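Local coordinates for protein oxidoreductase (Bordetella pertussis, PDB 3Q2K) that probably oxidises a UDP-linked N-acetylglucosaminuronic acid with NAD as cofactor, in the pathway to 2,3-diacetamido-2,3-dideoxy-D-mannuronic acid, at residues C[107-112]-C[133-138]; C[150-155]-C[210-215]. One frame throughout, in Å; residues are numbered along the deposited sequence.

Interaction 1. Residues C[107-112]-C[133-138]. With NAI (1,4-dihydronicotinamide adenine dinucleotide), chain U.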
loop_
_atom_site.group_PDB
_atom_site.type_symbol
_atom_site.label_atom_id
_atom_site.label_comp_id
_atom_site.label_asym_id
_atom_site.label_seq_id
_atom_site.Cartn_x
_atom_site.Cartn_y
_atom_site.Cartn_z
ATOM N N TRP C 107 13.867 -5.153 32.170
ATOM C CA TRP C 107 13.685 -6.339 32.989
ATOM C C TRP C 107 14.263 -6.067 34.370
ATOM O O TRP C 107 13.649 -6.415 35.374
ATOM C CB TRP C 107 14.337 -7.536 32.297
ATOM C CG TRP C 107 13.771 -7.700 30.920
ATOM C CD1 TRP C 107 14.388 -7.424 29.734
ATOM C CD2 TRP C 107 12.441 -8.129 30.594
ATOM N NE1 TRP C 107 13.528 -7.683 28.690
ATOM C CE2 TRP C 107 12.327 -8.117 29.191
ATOM C CE3 TRP C 107 11.342 -8.546 31.354
ATOM C CZ2 TRP C 107 11.160 -8.528 28.539
ATOM C CZ3 TRP C 107 10.182 -8.943 30.709
ATOM C CH2 TRP C 107 10.099 -8.928 29.312
ATOM N N GLN C 108 15.398 -5.383 34.442
ATOM C CA GLN C 108 15.928 -5.020 35.747
ATOM C C GLN C 108 14.950 -4.059 36.421
ATOM O O GLN C 108 14.681 -4.179 37.618
ATOM C CB GLN C 108 17.347 -4.452 35.614
ATOM C CG GLN C 108 18.301 -5.577 35.264
ATOM C CD GLN C 108 19.731 -5.115 35.119
ATOM O OE1 GLN C 108 20.662 -5.897 35.290
ATOM N NE2 GLN C 108 19.916 -3.852 34.772
ATOM N N ALA C 109 14.376 -3.121 35.674
ATOM C CA ALA C 109 13.529 -2.147 36.354
ATOM C C ALA C 109 12.293 -2.845 36.907
ATOM O O ALA C 109 11.775 -2.425 37.935
ATOM C CB ALA C 109 13.116 -1.013 35.465
ATOM N N ILE C 110 11.803 -3.878 36.232
ATOM C CA ILE C 110 10.589 -4.559 36.678
ATOM C C ILE C 110 10.881 -5.361 37.956
ATOM O O ILE C 110 10.157 -5.238 38.942
ATOM C CB ILE C 110 10.032 -5.419 35.526
ATOM C CG1 ILE C 110 9.538 -4.555 34.357
ATOM C CG2 ILE C 110 9.001 -6.460 35.969
ATOM C CD1 ILE C 110 8.782 -5.419 33.377
ATOM N N GLU C 111 11.978 -6.109 38.028
ATOM C CA GLU C 111 12.356 -6.761 39.283
ATOM C C GLU C 111 12.687 -5.802 40.433
ATOM O O GLU C 111 12.311 -5.992 41.591
ATOM C CB GLU C 111 13.538 -7.682 38.989
ATOM C CG GLU C 111 14.120 -8.464 40.160
ATOM C CD GLU C 111 15.357 -9.258 39.762
ATOM O OE1 GLU C 111 15.896 -10.091 40.523
ATOM O OE2 GLU C 111 15.836 -9.060 38.629
ATOM N N VAL C 112 13.350 -4.696 40.117
ATOM C CA VAL C 112 13.576 -3.707 41.161
ATOM C C VAL C 112 12.213 -3.264 41.659
ATOM O O VAL C 112 11.946 -3.169 42.852
ATOM C CB VAL C 112 14.360 -2.467 40.689
ATOM C CG1 VAL C 112 14.240 -1.328 41.686
ATOM C CG2 VAL C 112 15.831 -2.828 40.511
ATOM N N LYS C 133 7.001 0.123 27.619
ATOM C CA LYS C 133 5.676 0.155 28.238
ATOM C C LYS C 133 5.537 -0.706 29.498
ATOM O O LYS C 133 4.942 -0.290 30.496
ATOM C CB LYS C 133 4.556 -0.158 27.244
ATOM C CG LYS C 133 4.303 0.967 26.234
ATOM C CD LYS C 133 3.049 0.769 25.386
ATOM C CE LYS C 133 3.191 -0.553 24.652
ATOM N NZ LYS C 133 2.302 -0.749 23.476
ATOM N N ARG C 134 6.065 -1.923 29.464
ATOM C CA ARG C 134 5.974 -2.831 30.600
ATOM C C ARG C 134 6.768 -2.297 31.789
ATOM O O ARG C 134 6.275 -2.382 32.915
ATOM C CB ARG C 134 6.520 -4.198 30.206
ATOM C CG ARG C 134 5.525 -5.333 30.308
ATOM C CD ARG C 134 6.332 -6.615 30.219
ATOM N NE ARG C 134 7.185 -6.636 29.032
ATOM C CZ ARG C 134 6.777 -6.781 27.772
ATOM N NH1 ARG C 134 7.658 -6.779 26.778
ATOM N NH2 ARG C 134 5.493 -6.919 27.470
ATOM N N MET C 135 7.953 -1.734 31.563
ATOM C CA MET C 135 8.715 -1.078 32.635
ATOM C C MET C 135 7.801 -0.058 33.304
ATOM O O MET C 135 7.601 -0.122 34.517
ATOM C CB MET C 135 9.889 -0.234 32.116
ATOM C CG MET C 135 11.022 -0.943 31.412
ATOM S SD MET C 135 12.018 0.435 30.823
ATOM C CE MET C 135 12.770 0.980 32.356
ATOM N N VAL C 136 7.309 0.923 32.551
ATOM C CA VAL C 136 6.382 1.919 33.094
ATOM C C VAL C 136 5.157 1.379 33.835
ATOM O O VAL C 136 4.769 1.804 34.930
ATOM C CB VAL C 136 5.881 2.870 31.997
ATOM C CG1 VAL C 136 4.985 3.961 32.567
ATOM C CG2 VAL C 136 7.096 3.455 31.312
ATOM N N LYS C 137 4.477 0.413 33.237
ATOM C CA LYS C 137 3.343 -0.083 33.997
ATOM C C LYS C 137 3.807 -0.636 35.344
ATOM O O LYS C 137 3.191 -0.392 36.382
ATOM C CB LYS C 137 2.491 -1.075 33.198
ATOM C CG LYS C 137 3.104 -2.452 33.017
ATOM C CD LYS C 137 2.260 -3.286 32.066
ATOM C CE LYS C 137 2.726 -4.733 32.018
ATOM N NZ LYS C 137 1.846 -5.566 31.153
ATOM N N ALA C 138 4.930 -1.342 35.348
ATOM C CA ALA C 138 5.325 -2.069 36.551
ATOM C C ALA C 138 5.597 -1.099 37.692
ATOM O O ALA C 138 5.104 -1.285 38.811
ATOM C CB ALA C 138 6.556 -2.920 36.293
HETATM P PA NAI U . 29.398 -1.160 29.700
HETATM O O1A NAI U . 29.749 -2.402 28.978
HETATM O O2A NAI U . 30.770 -0.350 29.949
HETATM O O5B NAI U . 29.030 -1.337 31.259
HETATM C C5B NAI U . 28.424 -2.617 31.403
HETATM C C4B NAI U . 28.400 -3.169 32.823
HETATM O O4B NAI U . 27.155 -3.841 33.062
HETATM C C3B NAI U . 29.544 -4.194 32.699
HETATM O O3B NAI U . 30.407 -4.012 33.825
HETATM C C2B NAI U . 28.723 -5.512 32.622
HETATM O O2B NAI U . 29.394 -6.624 33.221
HETATM C C1B NAI U . 27.573 -5.114 33.575
HETATM N N9A NAI U . 26.512 -6.095 33.426
HETATM C C8A NAI U . 26.192 -6.832 32.328
HETATM N N7A NAI U . 25.160 -7.569 32.632
HETATM C C5A NAI U . 24.758 -7.379 33.909
HETATM C C6A NAI U . 23.738 -7.871 34.747
HETATM N N6A NAI U . 22.808 -8.795 34.305
HETATM N N1A NAI U . 23.673 -7.382 35.981
HETATM C C2A NAI U . 24.512 -6.459 36.421
HETATM N N3A NAI U . 25.479 -5.976 35.671
HETATM C C4A NAI U . 25.620 -6.392 34.420
HETATM O O3 NAI U . 28.649 -0.114 28.742
HETATM P PN NAI U . 28.185 1.270 29.410
HETATM O O1N NAI U . 28.798 2.285 28.428
HETATM O O2N NAI U . 28.675 1.721 30.802
HETATM O O5D NAI U . 26.586 1.333 29.173
HETATM C C5D NAI U . 26.043 2.192 30.166
HETATM C C4D NAI U . 24.511 2.187 30.097
HETATM O O4D NAI U . 24.315 3.603 30.302
HETATM C C3D NAI U . 23.960 1.878 28.691
HETATM O O3D NAI U . 22.543 1.973 28.605
HETATM C C2D NAI U . 24.486 3.116 27.936
HETATM O O2D NAI U . 23.559 3.389 26.891
HETATM C C1D NAI U . 24.191 4.201 28.999
HETATM N N1N NAI U . 25.121 5.326 28.952
HETATM C C2N NAI U . 24.613 6.529 29.119
HETATM C C3N NAI U . 25.476 7.617 29.084
HETATM C C7N NAI U . 24.927 8.974 29.251
HETATM O O7N NAI U . 25.553 9.925 28.828
HETATM N N7N NAI U . 23.723 9.106 29.844
HETATM C C4N NAI U . 26.836 7.415 28.853
HETATM C C5N NAI U . 27.284 6.121 28.668
HETATM C C6N NAI U . 26.393 5.068 28.736
#
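The guanidinium of Arg134 is held at NH1 by a salt bridge to Asp131, one turn back on the same helix, while NE only packs beside the six-membered part of the Trp107 indole. Arg134 NE lies 3.7 Å from Trp107 CH2, and the two flat groups meet at a slant with their planes 16° apart. NE is buried here and finds no hydrogen-bond partner in the model, so the approach to the indole is one of packing. The arginine gets there with an unusual first torsion, chi1 -119°, about midway between two staggered positions, and a bend at chi3. The indole in turn has a cation-pi partner in Lys137 of a second subunit, which places this end of the contact at an interface of the assembly.

Farther along the helices, toward Ala138, the seam is apolar. Ile110 is the wedge: its CG1 sits 3.9 Å from Ala138 CB and 4.0 Å from Met135 CA, while CD1 reaches back to within 4.1 Å of Arg134 CB. On the inner side Met135 turns at chi3 (74°), and its methyl CE meets Ala109 CB at 3.7 Å. No hydrogen bond joins the two segments. Gln108, on a different side of helix 105-114, lies against the cofactor, its OE1 3.4 Å from N1A of the NADH adenine, a contact and not a bond; its NE2 makes a weak hydrogen bond to Thr100.

The helix segments run almost parallel, 8.8 Å apart, as expected for consecutive beta-alpha-beta units on one side of a Rossmann sheet. Ala109 and Val112 rest on strands 95-98 and 118-121 through Leu98, Leu96 and Val119; Glu111 touches helix 84-90, and Val136 packs on helix 342-361.

Interaction 2. Residues C[150-155]-C[210-215]. With HP7 ((2S,3S,4R,5R,6R)-5-acetamido-6-[[[(2R,3S,4R,5R)-5-(2,4-dioxopyrimidin-1-yl)-3,4-dihydroxy-oxolan-2-yl]methoxy-hydroxy-phosphoryl]oxy-hydroxy-phosphoryl]oxy-3,4-dihydroxy-oxane-2-carboxylic acid), chain V.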
loop_
_atom_site.group_PDB
_atom_site.type_symbol
_atom_site.label_atom_id
_atom_site.label_comp_id
_atom_site.label_asym_id
_atom_site.label_seq_id
_atom_site.Cartn_x
_atom_site.Cartn_y
_atom_site.Cartn_z
ATOM N N LYS C 150 18.381 11.815 31.400
ATOM C CA LYS C 150 18.489 12.552 30.156
ATOM C C LYS C 150 19.240 13.824 30.506
ATOM O O LYS C 150 18.631 14.892 30.574
ATOM C CB LYS C 150 17.109 12.878 29.576
ATOM C CG LYS C 150 16.948 12.456 28.134
ATOM C CD LYS C 150 16.586 10.988 28.127
ATOM C CE LYS C 150 16.260 10.554 26.700
ATOM N NZ LYS C 150 17.195 9.584 26.063
ATOM N N GLN C 151 20.557 13.725 30.673
ATOM C CA GLN C 151 21.249 14.834 31.317
ATOM C C GLN C 151 21.260 16.100 30.480
ATOM O O GLN C 151 21.301 17.186 31.059
ATOM C CB GLN C 151 22.628 14.489 31.896
ATOM C CG GLN C 151 23.737 14.243 30.874
ATOM C CD GLN C 151 23.766 12.798 30.425
ATOM O OE1 GLN C 151 22.735 12.118 30.411
ATOM N NE2 GLN C 151 24.959 12.304 30.113
ATOM N N ASN C 152 21.194 15.984 29.158
ATOM C CA ASN C 152 21.408 17.183 28.355
ATOM C C ASN C 152 20.261 18.148 28.603
ATOM O O ASN C 152 20.368 19.339 28.320
ATOM C CB ASN C 152 21.454 16.884 26.850
ATOM C CG ASN C 152 22.745 16.209 26.419
ATOM O OD1 ASN C 152 23.583 15.814 27.230
ATOM N ND2 ASN C 152 22.879 16.006 25.118
ATOM N N ARG C 153 19.174 17.633 29.169
ATOM C CA ARG C 153 18.060 18.536 29.432
ATOM C C ARG C 153 18.438 19.670 30.386
ATOM O O ARG C 153 17.830 20.743 30.403
ATOM C CB ARG C 153 16.840 17.757 29.927
ATOM C CG ARG C 153 16.081 17.013 28.855
ATOM C CD ARG C 153 14.839 16.385 29.471
ATOM N NE ARG C 153 14.104 15.537 28.538
ATOM C CZ ARG C 153 12.817 15.223 28.663
ATOM N NH1 ARG C 153 12.088 15.688 29.666
ATOM N NH2 ARG C 153 12.228 14.437 27.777
ATOM N N ARG C 154 19.470 19.443 31.189
ATOM C CA ARG C 154 19.835 20.429 32.192
ATOM C C ARG C 154 20.855 21.380 31.592
ATOM O O ARG C 154 21.190 22.375 32.223
ATOM C CB ARG C 154 20.438 19.765 33.431
ATOM C CG ARG C 154 19.559 18.732 34.116
ATOM C CD ARG C 154 18.196 19.283 34.519
ATOM N NE ARG C 154 18.278 20.557 35.225
ATOM C CZ ARG C 154 17.417 21.551 35.041
ATOM N NH1 ARG C 154 17.555 22.685 35.714
ATOM N NH2 ARG C 154 16.423 21.413 34.177
ATOM N N ASN C 155 21.375 21.051 30.416
ATOM C CA ASN C 155 22.308 21.957 29.760
ATOM C C ASN C 155 21.805 23.397 29.798
ATOM O O ASN C 155 20.700 23.694 29.355
ATOM C CB ASN C 155 22.442 21.586 28.287
ATOM C CG ASN C 155 23.405 20.443 28.086
ATOM O OD1 ASN C 155 23.802 19.807 29.059
ATOM N ND2 ASN C 155 23.759 20.160 26.834
ATOM N N SER C 210 20.081 9.311 20.897
ATOM C CA SER C 210 18.831 9.363 21.657
ATOM C C SER C 210 18.633 10.637 22.487
ATOM O O SER C 210 17.505 11.112 22.589
ATOM C CB SER C 210 18.642 8.104 22.511
ATOM O OG SER C 210 19.695 7.986 23.450
ATOM N N HIS C 211 19.687 11.176 23.095
ATOM C CA HIS C 211 19.658 12.492 23.729
ATOM C C HIS C 211 19.155 13.515 22.727
ATOM O O HIS C 211 18.646 14.571 23.110
ATOM C CB HIS C 211 21.050 12.964 24.174
ATOM C CG HIS C 211 21.810 11.952 24.976
ATOM N ND1 HIS C 211 21.678 11.842 26.344
ATOM C CD2 HIS C 211 22.678 10.978 24.604
ATOM C CE1 HIS C 211 22.457 10.867 26.782
ATOM N NE2 HIS C 211 23.083 10.334 25.748
ATOM N N TYR C 212 19.404 13.243 21.449
ATOM C CA TYR C 212 19.055 14.221 20.428
ATOM C C TYR C 212 17.658 13.958 19.885
ATOM O O TYR C 212 16.907 14.894 19.639
ATOM C CB TYR C 212 20.109 14.270 19.321
ATOM C CG TYR C 212 21.387 14.779 19.936
ATOM C CD1 TYR C 212 21.763 16.106 19.799
ATOM C CD2 TYR C 212 22.167 13.941 20.723
ATOM C CE1 TYR C 212 22.908 16.564 20.413
ATOM C CE2 TYR C 212 23.302 14.403 21.360
ATOM C CZ TYR C 212 23.654 15.726 21.211
ATOM O OH TYR C 212 24.809 16.191 21.803
ATOM N N VAL C 213 17.292 12.690 19.734
ATOM C CA VAL C 213 15.907 12.365 19.435
ATOM C C VAL C 213 14.987 12.916 20.512
ATOM O O VAL C 213 13.939 13.445 20.151
ATOM C CB VAL C 213 15.729 10.855 19.227
ATOM C CG1 VAL C 213 14.269 10.486 19.054
ATOM C CG2 VAL C 213 16.495 10.494 17.984
ATOM N N ASP C 214 15.448 12.898 21.762
ATOM C CA ASP C 214 14.710 13.391 22.924
ATOM C C ASP C 214 14.349 14.864 22.771
ATOM O O ASP C 214 13.265 15.271 23.184
ATOM C CB ASP C 214 15.506 13.215 24.223
ATOM C CG ASP C 214 14.734 13.656 25.458
ATOM O OD1 ASP C 214 13.641 13.114 25.722
ATOM O OD2 ASP C 214 15.202 14.552 26.190
ATOM N N LEU C 215 15.239 15.660 22.189
ATOM C CA LEU C 215 14.976 17.083 21.976
ATOM C C LEU C 215 13.797 17.397 21.059
ATOM O O LEU C 215 13.194 18.459 21.197
ATOM C CB LEU C 215 16.205 17.762 21.372
ATOM C CG LEU C 215 17.520 17.509 22.111
ATOM C CD1 LEU C 215 18.603 18.410 21.520
ATOM C CD2 LEU C 215 17.319 17.868 23.580
HETATM N N1 HP7 V . 34.936 8.523 20.481
HETATM C C2 HP7 V . 35.764 8.534 19.427
HETATM O O2 HP7 V . 36.315 7.537 18.917
HETATM N N3 HP7 V . 36.051 9.700 18.825
HETATM C C4 HP7 V . 35.496 10.841 19.285
HETATM O O4 HP7 V . 35.782 11.868 18.633
HETATM C C5 HP7 V . 34.631 10.849 20.378
HETATM C C6 HP7 V . 34.359 9.625 20.987
HETATM P PA HP7 V . 32.581 9.626 24.935
HETATM P PB HP7 V . 30.248 9.785 26.583
HETATM O "O'P" HP7 V . 29.146 6.079 22.798
HETATM O "O'Q" HP7 V . 28.648 4.750 24.377
HETATM C "C1'" HP7 V . 28.191 9.444 24.996
HETATM O O1A HP7 V . 32.656 11.050 24.429
HETATM O O1B HP7 V . 30.203 11.293 26.648
HETATM C C1C HP7 V . 34.656 7.227 21.096
HETATM C "C2'" HP7 V . 26.674 9.586 25.147
HETATM N "N2'" HP7 V . 26.230 10.556 26.137
HETATM O O2A HP7 V . 33.522 9.075 25.980
HETATM O O2B HP7 V . 30.751 8.919 27.708
HETATM C C2C HP7 V . 35.622 6.985 22.247
HETATM O O2C HP7 V . 35.894 5.584 22.268
HETATM C "C3'" HP7 V . 26.114 8.253 25.626
HETATM O "O3'" HP7 V . 24.687 8.233 25.821
HETATM O O3A HP7 V . 31.034 9.315 25.259
HETATM O O3B HP7 V . 28.732 9.295 26.310
HETATM C C3C HP7 V . 34.688 7.149 23.430
HETATM O O3C HP7 V . 35.228 6.381 24.503
HETATM C "C4'" HP7 V . 26.628 7.176 24.672
HETATM O "O4'" HP7 V . 26.087 5.940 25.150
HETATM C C4C HP7 V . 33.365 6.582 22.933
HETATM O O4C HP7 V . 33.336 7.195 21.646
HETATM C "C5'" HP7 V . 28.150 7.080 24.742
HETATM O "O5'" HP7 V . 28.637 8.315 24.231
HETATM C C5C HP7 V . 32.276 7.277 23.738
HETATM O O5C HP7 V . 32.639 8.655 23.654
HETATM C "C6'" HP7 V . 28.665 5.920 23.936
HETATM C "C7'" HP7 V . 26.103 11.847 25.845
HETATM O "O7'" HP7 V . 26.267 12.176 24.675
HETATM C "C8'" HP7 V . 25.767 12.854 26.909
HETATM O O HOH W 1 20.095 13.607 27.491
HETATM O O HOH W 2 25.684 14.491 24.147
#
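His211 can be followed atom by atom from the backbone outward. Its CB rests 3.7 Å from the amide ND2 of Asn152, whose own amide plane lies roughly along the ring, and CG is near the same nitrogen. At ND1 the ring meets an ordered water in its plane, 2.6 Å away, and the backbone N-H of Asn152 donates to this water at 3.1 Å. CE1 faces Gln151 OE1 at 3.8 Å, with the glutamine amide standing nearly upright to the imidazole. CD2 lies beside O3' and the acetamido carbon C7' of the UDP-sugar. At the tip, NE2 and the sugar hydroxyl O3' lie 2.6 Å apart in an almost straight hydrogen bond, in the ring plane, where either could be the donor. The acetamido group, C7' and C8', lies over one ring face, the methyl displaced toward the rim. With a partner on each nitrogen, the rotation of the imidazole is fixed.

Gln151 sends NE2 to the nicotinamide carboxamide of NADH, so this short 3-10 turn serves cofactor and substrate together.

Farther from the ligands, Arg153 grips Asp214 side-on. NE bonds to Asp214 OD2 at 2.8 Å, and NH2 bonds to Asp214 OD1 at 2.8 Å as well. Both carboxylate oxygens use their syn lone pairs, and the two planes are only 14° apart. CG anti to the backbone N (chi1 -177°) carries the carboxylate toward Arg153. The alkyl part of Lys150 lies across it, CG 3.3 Å from Asp214 OD2.

This two-pronged bond probably favours ionised Asp214, although Arg153 is shared with Glu344; Trp218 adds a cation-pi contact. The bonding of His211 to O3', beside the nicotinamide-holding Gln151, is consistent with oxidation of the sugar at that hydroxyl's carbon.

How the interactions relate
Interaction 1 belongs wholly to the Rossmann domain and lies toward its outside, its centre about 17 Å from the chain centre; interaction 2 is fully buried, its centre about 6 Å from that of the chain, where the end of the Rossmann sheet meets helix 210-220 of the C-terminal domain. The chain passes through them in series, and the nearest atoms of interactions 1 and 2 are about 12 Å apart. Helix 342-361 borders both. The chemistry follows the place: 107-112 with 133-138 is an apolar helix seam with one arginine at its rim, while 150-155 with 210-215 relies on a salt bridge, bound water and a direct hydrogen bond to the UDP-sugar. Each reaches NADH, the first at the adenine, the second at the nicotinamide.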